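Local coordinates for protein deoxyribodipyrimidine photo-lyase (Oryza sativa Japonica Group, PDB 3UMV) that uses light and a bound FAD to split cyclobutane pyrimidine dimers in ultraviolet-damaged DNA back into separate pyrimidines, at residues R359-T364 against K372-L377; K401-W406 against E411-T416; L56-G61 against A162-D167; P23-V28 against D52-L57. All coordinates share one frame; numbering follows the deposited sequence.

Contact 1 (R359-T364 against K372-L377); sequences REHIYT and KTHDPL
Tyr363 OH and His374 ND1 lie 2.8 Å apart in a hydrogen bond that either partner could donate, and the imidazole nitrogen meets the tyrosine at the edge of both rings. The phenol is also covered across one face: Thr373 CG2 stands 3.8 Å from the ring centroid, a CH-pi contact, while CB of the same threonine lies above CE1. Two residues before the tyrosine, His361 meets His374 from the opposite direction, and the two stack face to face, centroids 3.8 Å apart and planes at 18°, with His374 CE1 over His361 CD2. A water 2.7 Å from His374 NE2 donates to Glu360 OE2. Both nitrogens of His374 thus have partners, which together with the stack would hold the ring's rotation. Thr373 OG1 accepts from Asp375 N at 3.1 Å in an ST turn, which leaves CG2 facing the phenol. Replacing Tyr363 by an alanine would probably leave His374 ND1 without its mate and uncover the methyl of Thr373. At this surface site the loop ahead of helix 365-369 packs against the loop leading into helix 376-388, and both lie on Trp406, a predicted tryptophanyl-radical electron carrier just beyond helix 393-405.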
loop_
_atom_site.group_PDB
_atom_site.type_symbol
_atom_site.label_atom_id
_atom_site.label_comp_id
_atom_site.label_asym_id
_atom_site.label_seq_id
_atom_site.Cartn_x
_atom_site.Cartn_y
_atom_site.Cartn_z
ATOM N N ARG A 359 -15.528 -24.958 17.055
ATOM C CA ARG A 359 -15.941 -24.286 15.834
ATOM C C ARG A 359 -16.883 -25.221 15.075
ATOM O O ARG A 359 -16.718 -26.439 15.128
ATOM C CB ARG A 359 -14.718 -23.946 14.968
ATOM C CG ARG A 359 -13.944 -22.675 15.358
ATOM C CD ARG A 359 -13.176 -22.774 16.690
ATOM N NE ARG A 359 -12.399 -21.538 16.878
ATOM C CZ ARG A 359 -12.314 -20.832 18.006
ATOM N NH1 ARG A 359 -12.919 -21.231 19.112
ATOM N NH2 ARG A 359 -11.601 -19.711 18.024
ATOM N N GLU A 360 -17.867 -24.659 14.383
ATOM C CA GLU A 360 -18.845 -25.466 13.655
ATOM C C GLU A 360 -18.206 -26.148 12.446
ATOM O O GLU A 360 -18.561 -27.272 12.084
ATOM C CB GLU A 360 -20.027 -24.596 13.220
ATOM C CG GLU A 360 -19.624 -23.390 12.380
ATOM C CD GLU A 360 -20.806 -22.525 11.969
ATOM O OE1 GLU A 360 -21.910 -22.715 12.525
ATOM O OE2 GLU A 360 -20.626 -21.654 11.084
ATOM N N HIS A 361 -17.266 -25.454 11.819
ATOM C CA HIS A 361 -16.470 -26.017 10.738
ATOM C C HIS A 361 -15.000 -25.701 10.967
ATOM O O HIS A 361 -14.665 -24.677 11.554
ATOM C CB HIS A 361 -16.880 -25.427 9.388
ATOM C CG HIS A 361 -18.322 -25.614 9.057
ATOM N ND1 HIS A 361 -18.788 -26.713 8.367
ATOM C CD2 HIS A 361 -19.405 -24.845 9.319
ATOM C CE1 HIS A 361 -20.097 -26.614 8.221
ATOM N NE2 HIS A 361 -20.498 -25.493 8.793
ATOM N N ILE A 362 -14.126 -26.590 10.501
ATOM C CA ILE A 362 -12.692 -26.337 10.494
ATOM C C ILE A 362 -12.205 -26.625 9.076
ATOM O O ILE A 362 -12.377 -27.740 8.575
ATOM C CB ILE A 362 -11.939 -27.225 11.526
ATOM C CG1 ILE A 362 -12.323 -26.862 12.967
ATOM C CG2 ILE A 362 -10.443 -27.064 11.395
ATOM C CD1 ILE A 362 -11.733 -25.534 13.439
ATOM N N TYR A 363 -11.652 -25.617 8.409
ATOM C CA TYR A 363 -11.024 -25.806 7.102
ATOM C C TYR A 363 -9.530 -25.606 7.198
ATOM O O TYR A 363 -9.063 -24.778 7.973
ATOM C CB TYR A 363 -11.593 -24.832 6.056
ATOM C CG TYR A 363 -13.027 -25.131 5.722
ATOM C CD1 TYR A 363 -14.050 -24.270 6.106
ATOM C CD2 TYR A 363 -13.365 -26.305 5.067
ATOM C CE1 TYR A 363 -15.369 -24.569 5.825
ATOM C CE2 TYR A 363 -14.673 -26.609 4.783
ATOM C CZ TYR A 363 -15.671 -25.749 5.158
ATOM O OH TYR A 363 -16.977 -26.071 4.870
ATOM N N THR A 364 -8.776 -26.355 6.401
ATOM C CA THR A 364 -7.339 -26.159 6.344
ATOM C C THR A 364 -7.042 -24.966 5.457
ATOM O O THR A 364 -7.917 -24.473 4.732
ATOM C CB THR A 364 -6.613 -27.384 5.750
ATOM O OG1 THR A 364 -7.004 -27.568 4.384
ATOM C CG2 THR A 364 -6.947 -28.637 6.533
ATOM N N LYS A 372 -12.963 -24.252 -1.177
ATOM C CA LYS A 372 -13.695 -25.504 -1.013
ATOM C C LYS A 372 -14.534 -25.582 0.267
ATOM O O LYS A 372 -14.578 -26.624 0.921
ATOM C CB LYS A 372 -12.728 -26.694 -1.075
ATOM C CG LYS A 372 -11.838 -26.735 -2.322
ATOM C CD LYS A 372 -12.631 -26.955 -3.597
ATOM C CE LYS A 372 -11.693 -27.144 -4.791
ATOM N NZ LYS A 372 -12.420 -27.324 -6.083
ATOM N N THR A 373 -15.217 -24.496 0.615
ATOM C CA THR A 373 -16.082 -24.512 1.782
ATOM C C THR A 373 -17.552 -24.754 1.424
ATOM O O THR A 373 -17.936 -24.720 0.248
ATOM C CB THR A 373 -15.985 -23.205 2.569
ATOM O OG1 THR A 373 -16.742 -22.175 1.908
ATOM C CG2 THR A 373 -14.523 -22.775 2.724
ATOM N N HIS A 374 -18.357 -24.971 2.458
ATOM C CA HIS A 374 -19.802 -25.123 2.326
ATOM C C HIS A 374 -20.491 -23.805 1.962
ATOM O O HIS A 374 -21.673 -23.795 1.631
ATOM C CB HIS A 374 -20.391 -25.608 3.649
ATOM C CG HIS A 374 -20.318 -24.586 4.740
ATOM N ND1 HIS A 374 -19.159 -24.333 5.442
ATOM C CD2 HIS A 374 -21.248 -23.728 5.226
ATOM C CE1 HIS A 374 -19.383 -23.380 6.330
ATOM N NE2 HIS A 374 -20.643 -22.998 6.223
ATOM N N ASP A 375 -19.758 -22.701 2.044
ATOM C CA ASP A 375 -20.337 -21.355 1.888
ATOM C C ASP A 375 -20.054 -20.778 0.498
ATOM O O ASP A 375 -18.927 -20.382 0.211
ATOM C CB ASP A 375 -19.756 -20.451 2.983
ATOM C CG ASP A 375 -20.301 -19.017 2.942
ATOM O OD1 ASP A 375 -20.167 -18.297 3.963
ATOM O OD2 ASP A 375 -20.877 -18.608 1.919
ATOM N N PRO A 376 -21.072 -20.730 -0.384
ATOM C CA PRO A 376 -20.795 -20.293 -1.752
ATOM C C PRO A 376 -20.470 -18.805 -1.847
ATOM O O PRO A 376 -19.779 -18.413 -2.775
ATOM C CB PRO A 376 -22.099 -20.601 -2.493
ATOM C CG PRO A 376 -23.134 -20.573 -1.439
ATOM C CD PRO A 376 -22.482 -21.121 -0.206
ATOM N N LEU A 377 -20.973 -18.011 -0.911
ATOM C CA LEU A 377 -20.646 -16.593 -0.850
ATOM C C LEU A 377 -19.158 -16.417 -0.493
ATOM O O LEU A 377 -18.452 -15.640 -1.128
ATOM C CB LEU A 377 -21.544 -15.870 0.146
ATOM C CG LEU A 377 -21.225 -14.380 0.321
ATOM C CD1 LEU A 377 -21.256 -13.637 -1.027
ATOM C CD2 LEU A 377 -22.184 -13.750 1.311
HETATM O O HOH W 1 -21.464 -21.252 8.144
#

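Contact 2 (K401-W406 against E411-T416). With EDO (1,2-ethanediol), chain F.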
loop_
_atom_site.group_PDB
_atom_site.type_symbol
_atom_site.label_atom_id
_atom_site.label_comp_id
_atom_site.label_asym_id
_atom_site.label_seq_id
_atom_site.Cartn_x
_atom_site.Cartn_y
_atom_site.Cartn_z
ATOM N N LYS A 401 -13.524 -12.663 8.386
ATOM C CA LYS A 401 -14.277 -13.101 9.551
ATOM C C LYS A 401 -14.673 -14.575 9.498
ATOM O O LYS A 401 -14.697 -15.259 10.535
ATOM C CB LYS A 401 -15.495 -12.216 9.765
ATOM C CG LYS A 401 -15.106 -10.835 10.256
ATOM C CD LYS A 401 -16.310 -10.019 10.665
ATOM C CE LYS A 401 -15.856 -8.620 11.139
ATOM N NZ LYS A 401 -15.180 -8.679 12.460
ATOM N N LYS A 402 -14.992 -15.079 8.308
ATOM C CA LYS A 402 -15.257 -16.518 8.182
ATOM C C LYS A 402 -14.007 -17.350 8.467
ATOM O O LYS A 402 -14.089 -18.461 8.992
ATOM C CB LYS A 402 -15.811 -16.866 6.805
ATOM C CG LYS A 402 -17.193 -16.305 6.526
ATOM C CD LYS A 402 -18.214 -16.865 7.503
ATOM C CE LYS A 402 -18.934 -15.743 8.215
ATOM N NZ LYS A 402 -20.166 -16.204 8.938
ATOM N N ILE A 403 -12.834 -16.819 8.134
ATOM C CA ILE A 403 -11.609 -17.552 8.417
ATOM C C ILE A 403 -11.439 -17.718 9.929
ATOM O O ILE A 403 -11.081 -18.797 10.401
ATOM C CB ILE A 403 -10.395 -16.870 7.781
ATOM C CG1 ILE A 403 -10.557 -16.833 6.270
ATOM C CG2 ILE A 403 -9.111 -17.601 8.142
ATOM C CD1 ILE A 403 -9.440 -16.105 5.539
ATOM N N LEU A 404 -11.748 -16.667 10.686
ATOM C CA LEU A 404 -11.801 -16.771 12.150
ATOM C C LEU A 404 -12.793 -17.848 12.597
ATOM O O LEU A 404 -12.518 -18.659 13.506
ATOM C CB LEU A 404 -12.200 -15.427 12.763
ATOM C CG LEU A 404 -12.485 -15.445 14.265
ATOM C CD1 LEU A 404 -11.237 -15.869 15.042
ATOM C CD2 LEU A 404 -12.975 -14.074 14.729
ATOM N N GLU A 405 -13.949 -17.874 11.946
ATOM C CA GLU A 405 -15.005 -18.802 12.342
ATOM C C GLU A 405 -14.694 -20.264 12.017
ATOM O O GLU A 405 -15.230 -21.161 12.645
ATOM C CB GLU A 405 -16.300 -18.403 11.650
ATOM C CG GLU A 405 -17.545 -18.998 12.270
ATOM C CD GLU A 405 -18.809 -18.431 11.662
ATOM O OE1 GLU A 405 -19.896 -18.746 12.173
ATOM O OE2 GLU A 405 -18.721 -17.653 10.691
ATOM N N TRP A 406 -13.840 -20.497 11.029
ATOM C CA TRP A 406 -13.597 -21.846 10.541
ATOM C C TRP A 406 -12.154 -22.298 10.747
ATOM O O TRP A 406 -11.674 -23.172 10.037
ATOM C CB TRP A 406 -13.926 -21.944 9.044
ATOM C CG TRP A 406 -15.331 -21.570 8.711
ATOM C CD1 TRP A 406 -16.428 -21.658 9.524
ATOM C CD2 TRP A 406 -15.787 -21.018 7.477
ATOM N NE1 TRP A 406 -17.548 -21.205 8.852
ATOM C CE2 TRP A 406 -17.172 -20.805 7.595
ATOM C CE3 TRP A 406 -15.152 -20.678 6.277
ATOM C CZ2 TRP A 406 -17.934 -20.265 6.556
ATOM C CZ3 TRP A 406 -15.918 -20.157 5.238
ATOM C CH2 TRP A 406 -17.285 -19.948 5.393
ATOM N N GLU A 411 -5.027 -16.763 16.069
ATOM C CA GLU A 411 -3.691 -16.593 15.491
ATOM C C GLU A 411 -3.538 -17.344 14.153
ATOM O O GLU A 411 -2.990 -16.796 13.191
ATOM C CB GLU A 411 -2.591 -16.959 16.499
ATOM C CG GLU A 411 -1.137 -16.800 15.979
ATOM C CD GLU A 411 -0.654 -15.349 15.864
ATOM O OE1 GLU A 411 0.472 -15.132 15.363
ATOM O OE2 GLU A 411 -1.378 -14.425 16.260
ATOM N N GLU A 412 -4.030 -18.581 14.094
ATOM C CA GLU A 412 -4.047 -19.336 12.841
ATOM C C GLU A 412 -4.912 -18.648 11.780
ATOM O O GLU A 412 -4.544 -18.607 10.607
ATOM C CB GLU A 412 -4.552 -20.767 13.061
ATOM C CG GLU A 412 -4.654 -21.585 11.775
ATOM C CD GLU A 412 -3.301 -21.986 11.224
ATOM O OE1 GLU A 412 -2.305 -21.881 11.973
ATOM O OE2 GLU A 412 -3.233 -22.412 10.045
ATOM N N ALA A 413 -6.058 -18.116 12.195
ATOM C CA ALA A 413 -6.930 -17.381 11.276
ATOM C C ALA A 413 -6.207 -16.162 10.691
ATOM O O ALA A 413 -6.217 -15.937 9.477
ATOM C CB ALA A 413 -8.207 -16.936 11.988
ATOM N N LEU A 414 -5.577 -15.391 11.573
ATOM C CA LEU A 414 -4.863 -14.178 11.176
ATOM C C LEU A 414 -3.749 -14.517 10.194
ATOM O O LEU A 414 -3.583 -13.848 9.163
ATOM C CB LEU A 414 -4.292 -13.485 12.413
ATOM C CG LEU A 414 -3.687 -12.094 12.299
ATOM C CD1 LEU A 414 -4.719 -11.103 11.746
ATOM C CD2 LEU A 414 -3.222 -11.667 13.689
ATOM N N SER A 415 -2.991 -15.566 10.501
ATOM C CA SER A 415 -1.880 -15.985 9.645
ATOM C C SER A 415 -2.376 -16.399 8.264
ATOM O O SER A 415 -1.759 -16.099 7.242
ATOM C CB SER A 415 -1.127 -17.148 10.301
ATOM O OG SER A 415 -0.083 -17.602 9.468
ATOM N N THR A 416 -3.496 -17.105 8.235
ATOM C CA THR A 416 -4.039 -17.578 6.963
ATOM C C THR A 416 -4.591 -16.425 6.119
ATOM O O THR A 416 -4.335 -16.348 4.913
ATOM C CB THR A 416 -5.081 -18.698 7.184
ATOM O OG1 THR A 416 -4.409 -19.860 7.685
ATOM C CG2 THR A 416 -5.747 -19.066 5.888
HETATM C C1 EDO F . -20.398 -19.355 15.559
HETATM O O1 EDO F . -19.630 -20.027 14.635
HETATM C C2 EDO F . -19.998 -18.133 16.013
HETATM O O2 EDO F . -20.800 -17.434 16.881
#
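Ile403 reaches across to Ala413 and Thr416, and its branches can be followed outward from the helix. CB points at the facing helix and divides there. One branch, CG2, is anti to the backbone N and carries the contact: it lies 3.6 Å from Ala413 O, with Ala413 CB and Thr416 CB as further neighbours, so a single methyl rests against one turn of helix 410-424. The other branch, CG1, is anti to the carbonyl carbon (chi1 -62°) and leads on to CD1; beyond the two segments the side chain packs against Trp378 and Ala417.

Ala413 answers with its only side-chain atom. Its CB sits 3.6 Å from Leu404 CA, nearly on the backbone of the opposite helix, and this small residue lets Leu404 CA and Ala413 CA approach to 5.0 Å. No hydrogen bond crosses the interface. The polar work is done on a different side of helix 393-405, where Lys402 NZ meets the syn lone pair of Glu405 OE2 at 2.7 Å in a salt bridge, and Glu405 OE1 accepts from a 1,2-ethanediol that probably came from the crystallisation liquor.

The axes of the short segments approach to 8.5 Å, with 142° between their N-to-C directions, a roughly antiparallel packing of two consecutive helices joined by a short turn. They belong to the all-helical FAD-binding part of the photolyase fold; the first of them carries Trp399, and Trp406 follows directly on its end, both predicted to pass electrons as tryptophanyl radicals.

Contact 3 (L56-G61 against A162-D167); sequences LLHAAG and AVHQVD
His58 extends from its helix toward His164 and Val166 on the strand, and its first torsion explains how it gets there. A chi1 of -175° places CG opposite the backbone N, and the imidazole is carried outward from the helix toward the strand. His164 takes a different setting: CG is anti to the carbonyl carbon and beside the backbone N (chi1 -65°). The two side chains cross at about a right angle, yet their rings meet rim to rim, centroids 5.1 Å apart and planes at 29°, neither covering a face of the other. The closest approach of the pair is too short to be trusted in detail.

Helix 54-66 here packs on one side of the mixed sheet of the photolyase alpha/beta domain, a Rossmann-like fold in which strand 162-166 runs beside strand 132-135; Val134 of that neighbour touches both His58 and Val166. Val166 gives the sounder contact: its CG2 methyl comes obliquely to the His58 ring, nearest to ND1 at 3.6 Å, with His58 CB 3.9 Å from the same methyl. His58 ND1 is buried against this methyl and has no hydrogen-bonding partner in the model.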
loop_
_atom_site.group_PDB
_atom_site.type_symbol
_atom_site.label_atom_id
_atom_site.label_comp_id
_atom_site.label_asym_id
_atom_site.label_seq_id
_atom_site.Cartn_x
_atom_site.Cartn_y
_atom_site.Cartn_z
ATOM N N LEU A 56 11.026 13.053 -3.618
ATOM C CA LEU A 56 11.758 13.511 -4.789
ATOM C C LEU A 56 11.911 15.049 -4.785
ATOM O O LEU A 56 12.991 15.572 -5.046
ATOM C CB LEU A 56 11.061 13.039 -6.070
ATOM C CG LEU A 56 11.692 13.548 -7.368
ATOM C CD1 LEU A 56 13.141 13.094 -7.441
ATOM C CD2 LEU A 56 10.898 13.074 -8.589
ATOM N N LEU A 57 10.827 15.757 -4.470
ATOM C CA LEU A 57 10.844 17.222 -4.373
ATOM C C LEU A 57 11.881 17.691 -3.356
ATOM O O LEU A 57 12.624 18.641 -3.606
ATOM C CB LEU A 57 9.456 17.754 -3.995
ATOM C CG LEU A 57 8.419 17.765 -5.119
ATOM C CD1 LEU A 57 7.011 17.963 -4.570
ATOM C CD2 LEU A 57 8.761 18.850 -6.119
ATOM N N HIS A 58 11.933 17.019 -2.211
ATOM C CA HIS A 58 12.916 17.347 -1.188
ATOM C C HIS A 58 14.342 17.141 -1.703
ATOM O O HIS A 58 15.203 17.999 -1.528
ATOM C CB HIS A 58 12.683 16.523 0.077
ATOM C CG HIS A 58 13.597 16.895 1.201
ATOM N ND1 HIS A 58 14.467 16.000 1.788
ATOM C CD2 HIS A 58 13.792 18.077 1.830
ATOM C CE1 HIS A 58 15.150 16.612 2.740
ATOM N NE2 HIS A 58 14.759 17.872 2.786
ATOM N N ALA A 59 14.585 16.005 -2.350
ATOM C CA ALA A 59 15.904 15.725 -2.909
ATOM C C ALA A 59 16.291 16.811 -3.916
ATOM O O ALA A 59 17.379 17.356 -3.845
ATOM C CB ALA A 59 15.950 14.328 -3.545
ATOM N N ALA A 60 15.388 17.113 -4.846
ATOM C CA ALA A 60 15.630 18.127 -5.870
ATOM C C ALA A 60 15.894 19.473 -5.226
ATOM O O ALA A 60 16.744 20.223 -5.686
ATOM C CB ALA A 60 14.439 18.238 -6.825
ATOM N N GLY A 61 15.160 19.785 -4.164
ATOM C CA GLY A 61 15.365 21.051 -3.477
ATOM C C GLY A 61 16.731 21.129 -2.817
ATOM O O GLY A 61 17.340 22.199 -2.766
ATOM N N ALA A 162 24.704 12.720 4.591
ATOM C CA ALA A 162 23.469 13.005 5.293
ATOM C C ALA A 162 22.397 12.017 4.841
ATOM O O ALA A 162 22.366 11.608 3.681
ATOM C CB ALA A 162 23.026 14.431 5.013
ATOM N N VAL A 163 21.535 11.613 5.764
ATOM C CA VAL A 163 20.406 10.759 5.395
ATOM C C VAL A 163 19.106 11.382 5.892
ATOM O O VAL A 163 18.949 11.639 7.094
ATOM C CB VAL A 163 20.537 9.321 5.955
ATOM C CG1 VAL A 163 19.394 8.464 5.423
ATOM C CG2 VAL A 163 21.888 8.708 5.598
ATOM N N HIS A 164 18.171 11.631 4.970
ATOM C CA HIS A 164 16.874 12.198 5.327
ATOM C C HIS A 164 15.800 11.215 4.899
ATOM O O HIS A 164 15.944 10.551 3.869
ATOM C CB HIS A 164 16.597 13.508 4.584
ATOM C CG HIS A 164 17.531 14.628 4.930
ATOM N ND1 HIS A 164 17.353 15.907 4.453
ATOM C CD2 HIS A 164 18.647 14.667 5.700
ATOM C CE1 HIS A 164 18.317 16.690 4.908
ATOM N NE2 HIS A 164 19.123 15.959 5.659
ATOM N N GLN A 165 14.737 11.120 5.687
ATOM C CA GLN A 165 13.552 10.363 5.274
ATOM C C GLN A 165 12.352 11.291 5.160
ATOM O O GLN A 165 12.111 12.133 6.021
ATOM C CB GLN A 165 13.233 9.269 6.280
ATOM C CG GLN A 165 11.977 8.472 5.933
ATOM C CD GLN A 165 11.776 7.324 6.881
ATOM O OE1 GLN A 165 11.816 7.498 8.097
ATOM N NE2 GLN A 165 11.568 6.145 6.335
ATOM N N VAL A 166 11.585 11.131 4.093
ATOM C CA VAL A 166 10.449 11.995 3.851
ATOM C C VAL A 166 9.209 11.117 3.764
ATOM O O VAL A 166 9.224 10.106 3.069
ATOM C CB VAL A 166 10.633 12.780 2.526
ATOM C CG1 VAL A 166 9.381 13.618 2.224
ATOM C CG2 VAL A 166 11.863 13.677 2.609
ATOM N N ASP A 167 8.155 11.465 4.499
ATOM C CA ASP A 167 6.881 10.795 4.280
ATOM C C ASP A 167 6.243 11.368 3.028
ATOM O O ASP A 167 5.711 12.491 3.033
ATOM C CB ASP A 167 5.954 10.944 5.483
ATOM C CG ASP A 167 4.695 10.088 5.361
ATOM O OD1 ASP A 167 4.357 9.654 4.245
ATOM O OD2 ASP A 167 4.033 9.872 6.394
#

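Contact 4 (P23-V28 against D52-L57)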
loop_
_atom_site.group_PDB
_atom_site.type_symbol
_atom_site.label_atom_id
_atom_site.label_comp_id
_atom_site.label_asym_id
_atom_site.label_seq_id
_atom_site.Cartn_x
_atom_site.Cartn_y
_atom_site.Cartn_z
ATOM N N PRO A 23 8.675 21.055 6.509
ATOM C CA PRO A 23 9.666 20.427 7.395
ATOM C C PRO A 23 9.122 19.274 8.248
ATOM O O PRO A 23 9.889 18.370 8.589
ATOM C CB PRO A 23 10.139 21.588 8.291
ATOM C CG PRO A 23 9.154 22.680 8.079
ATOM C CD PRO A 23 8.613 22.510 6.696
ATOM N N SER A 24 7.835 19.291 8.587
ATOM C CA SER A 24 7.280 18.198 9.381
ATOM C C SER A 24 7.258 16.899 8.579
ATOM O O SER A 24 7.225 15.816 9.160
ATOM C CB SER A 24 5.895 18.544 9.936
ATOM O OG SER A 24 5.986 19.596 10.889
ATOM N N ARG A 25 7.314 16.997 7.250
ATOM C CA ARG A 25 7.368 15.796 6.406
ATOM C C ARG A 25 8.769 15.177 6.349
ATOM O O ARG A 25 8.924 14.066 5.864
ATOM C CB ARG A 25 6.932 16.086 4.963
ATOM C CG ARG A 25 5.573 16.738 4.782
ATOM C CD ARG A 25 5.138 16.577 3.335
ATOM N NE ARG A 25 4.121 17.542 2.921
ATOM C CZ ARG A 25 2.814 17.285 2.923
ATOM N NH1 ARG A 25 1.932 18.213 2.518
ATOM N NH2 ARG A 25 2.394 16.098 3.331
ATOM N N VAL A 26 9.774 15.905 6.839
ATOM C CA VAL A 26 11.179 15.516 6.710
ATOM C C VAL A 26 11.804 15.109 8.042
ATOM O O VAL A 26 11.799 15.870 9.000
ATOM C CB VAL A 26 12.013 16.658 6.086
ATOM C CG1 VAL A 26 13.484 16.264 5.987
ATOM C CG2 VAL A 26 11.458 17.019 4.714
ATOM N N ARG A 27 12.316 13.890 8.101
ATOM C CA ARG A 27 12.979 13.402 9.298
ATOM C C ARG A 27 14.458 13.262 8.966
ATOM O O ARG A 27 14.833 12.465 8.112
ATOM C CB ARG A 27 12.364 12.065 9.734
ATOM C CG ARG A 27 13.110 11.369 10.858
ATOM C CD ARG A 27 12.339 10.163 11.395
ATOM N NE ARG A 27 12.545 8.961 10.591
ATOM C CZ ARG A 27 13.449 8.023 10.870
ATOM N NH1 ARG A 27 14.231 8.150 11.933
ATOM N NH2 ARG A 27 13.573 6.955 10.087
ATOM N N VAL A 28 15.286 14.066 9.620
ATOM C CA VAL A 28 16.725 13.994 9.422
ATOM C C VAL A 28 17.277 12.874 10.301
ATOM O O VAL A 28 17.337 13.000 11.516
ATOM C CB VAL A 28 17.406 15.327 9.753
ATOM C CG1 VAL A 28 18.912 15.185 9.649
ATOM C CG2 VAL A 28 16.891 16.427 8.823
ATOM N N ASP A 52 4.080 14.578 -7.925
ATOM C CA ASP A 52 3.425 14.602 -6.612
ATOM C C ASP A 52 4.163 13.747 -5.568
ATOM O O ASP A 52 3.537 13.039 -4.765
ATOM C CB ASP A 52 1.991 14.088 -6.744
ATOM C CG ASP A 52 1.169 14.897 -7.727
ATOM O OD1 ASP A 52 0.281 14.313 -8.386
ATOM O OD2 ASP A 52 1.413 16.119 -7.838
ATOM N N ASN A 53 5.486 13.851 -5.550
ATOM C CA ASN A 53 6.298 13.004 -4.693
ATOM C C ASN A 53 7.173 13.868 -3.775
ATOM O O ASN A 53 8.177 14.414 -4.209
ATOM C CB ASN A 53 7.147 12.071 -5.567
ATOM C CG ASN A 53 7.980 11.103 -4.748
ATOM O OD1 ASN A 53 8.389 11.419 -3.637
ATOM N ND2 ASN A 53 8.229 9.920 -5.295
ATOM N N TRP A 54 6.785 13.996 -2.508
ATOM C CA TRP A 54 7.516 14.896 -1.607
ATOM C C TRP A 54 8.963 14.496 -1.386
ATOM O O TRP A 54 9.795 15.353 -1.119
ATOM C CB TRP A 54 6.823 15.065 -0.253
ATOM C CG TRP A 54 5.528 15.833 -0.305
ATOM C CD1 TRP A 54 4.288 15.372 0.046
ATOM C CD2 TRP A 54 5.345 17.189 -0.731
ATOM N NE1 TRP A 54 3.347 16.357 -0.135
ATOM C CE2 TRP A 54 3.964 17.475 -0.630
ATOM C CE3 TRP A 54 6.208 18.179 -1.214
ATOM C CZ2 TRP A 54 3.430 18.728 -0.963
ATOM C CZ3 TRP A 54 5.674 19.425 -1.558
ATOM C CH2 TRP A 54 4.298 19.681 -1.421
ATOM N N ALA A 55 9.264 13.204 -1.490
ATOM C CA ALA A 55 10.624 12.753 -1.239
ATOM C C ALA A 55 11.514 13.211 -2.389
ATOM O O ALA A 55 12.602 13.729 -2.170
ATOM C CB ALA A 55 10.670 11.246 -1.074
ATOM N N LEU A 56 11.026 13.053 -3.618
ATOM C CA LEU A 56 11.758 13.511 -4.789
ATOM C C LEU A 56 11.911 15.049 -4.785
ATOM O O LEU A 56 12.991 15.572 -5.046
ATOM C CB LEU A 56 11.061 13.039 -6.070
ATOM C CG LEU A 56 11.692 13.548 -7.368
ATOM C CD1 LEU A 56 13.141 13.094 -7.441
ATOM C CD2 LEU A 56 10.898 13.074 -8.589
ATOM N N LEU A 57 10.827 15.757 -4.470
ATOM C CA LEU A 57 10.844 17.222 -4.373
ATOM C C LEU A 57 11.881 17.691 -3.356
ATOM O O LEU A 57 12.624 18.641 -3.606
ATOM C CB LEU A 57 9.456 17.754 -3.995
ATOM C CG LEU A 57 8.419 17.765 -5.119
ATOM C CD1 LEU A 57 7.011 17.963 -4.570
ATOM C CD2 LEU A 57 8.761 18.850 -6.119
#
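Arg25 lays its guanidinium flat on the indole of Trp54, the two planes 12° apart and the group centres 3.8 Å from one another. Trp54 NE1 sits over the middle of the guanidinium, 3.2 Å from Arg25 CZ, while the arginine covers the pyrrole part of the indole, NE being displaced toward the rim. The methylene before the head group shares in the stack: Arg25 CD lies 3.7 Å from the centroid of the five-membered ring in a CH-pi contact. The chain, extended from CG to NE, gives the arginine its reach, and the turn about the CD-NE bond (chi4 -96°) lays the head flat on the ring.

Such a parallel arrangement keeps the N-H groups of both partners pointing outward in their own planes, so stacking and hydrogen bonding do not compete. Trp54 NE1 donates to Gln296, and the guanidinium reaches the backbone oxygens of Val171 and Tyr199 through NH2 and NH1. Phe203 also stacks on the indole. A serine in place of Trp54 would probably open a gap over the guanidinium and leave Gln296 without its indole donor.

Asn53, the N-cap, begins the helix by accepting from Leu56 N through OD1 at 3.1 Å. The Arg25–Trp54 pair is a cation-pi stack joining the start of helix 54-66 to the 3-10 turn that leads into edge strand 26-28, an outermost strand of the sheet of the photolyase alpha/beta domain.

Contacts 3 and 4 share helix 54-66 and reach neighbouring strands of one sheet, their centres 5 Å apart; Asp167 N and Arg25 O, 3.0 Å apart, probably join them by a hydrogen bond. Contacts 1 and 2 lie across the chain's centre, their centres about 38 to 49 Å from those of contacts 3 and 4, and meet chiefly at Glu405 and Trp406, whose carbonyl probably accepts from Tyr363 N. Contact 1 is the surface member of the four; its polar bonds include a water bridge, beside a histidine stack. The other three are buried, but differently: contact 2 is helix-to-helix packing with no hydrogen bond between its segments, contact 3 sets imidazoles and a valine between helix and strand, and contact 4 buries a charge against an indole.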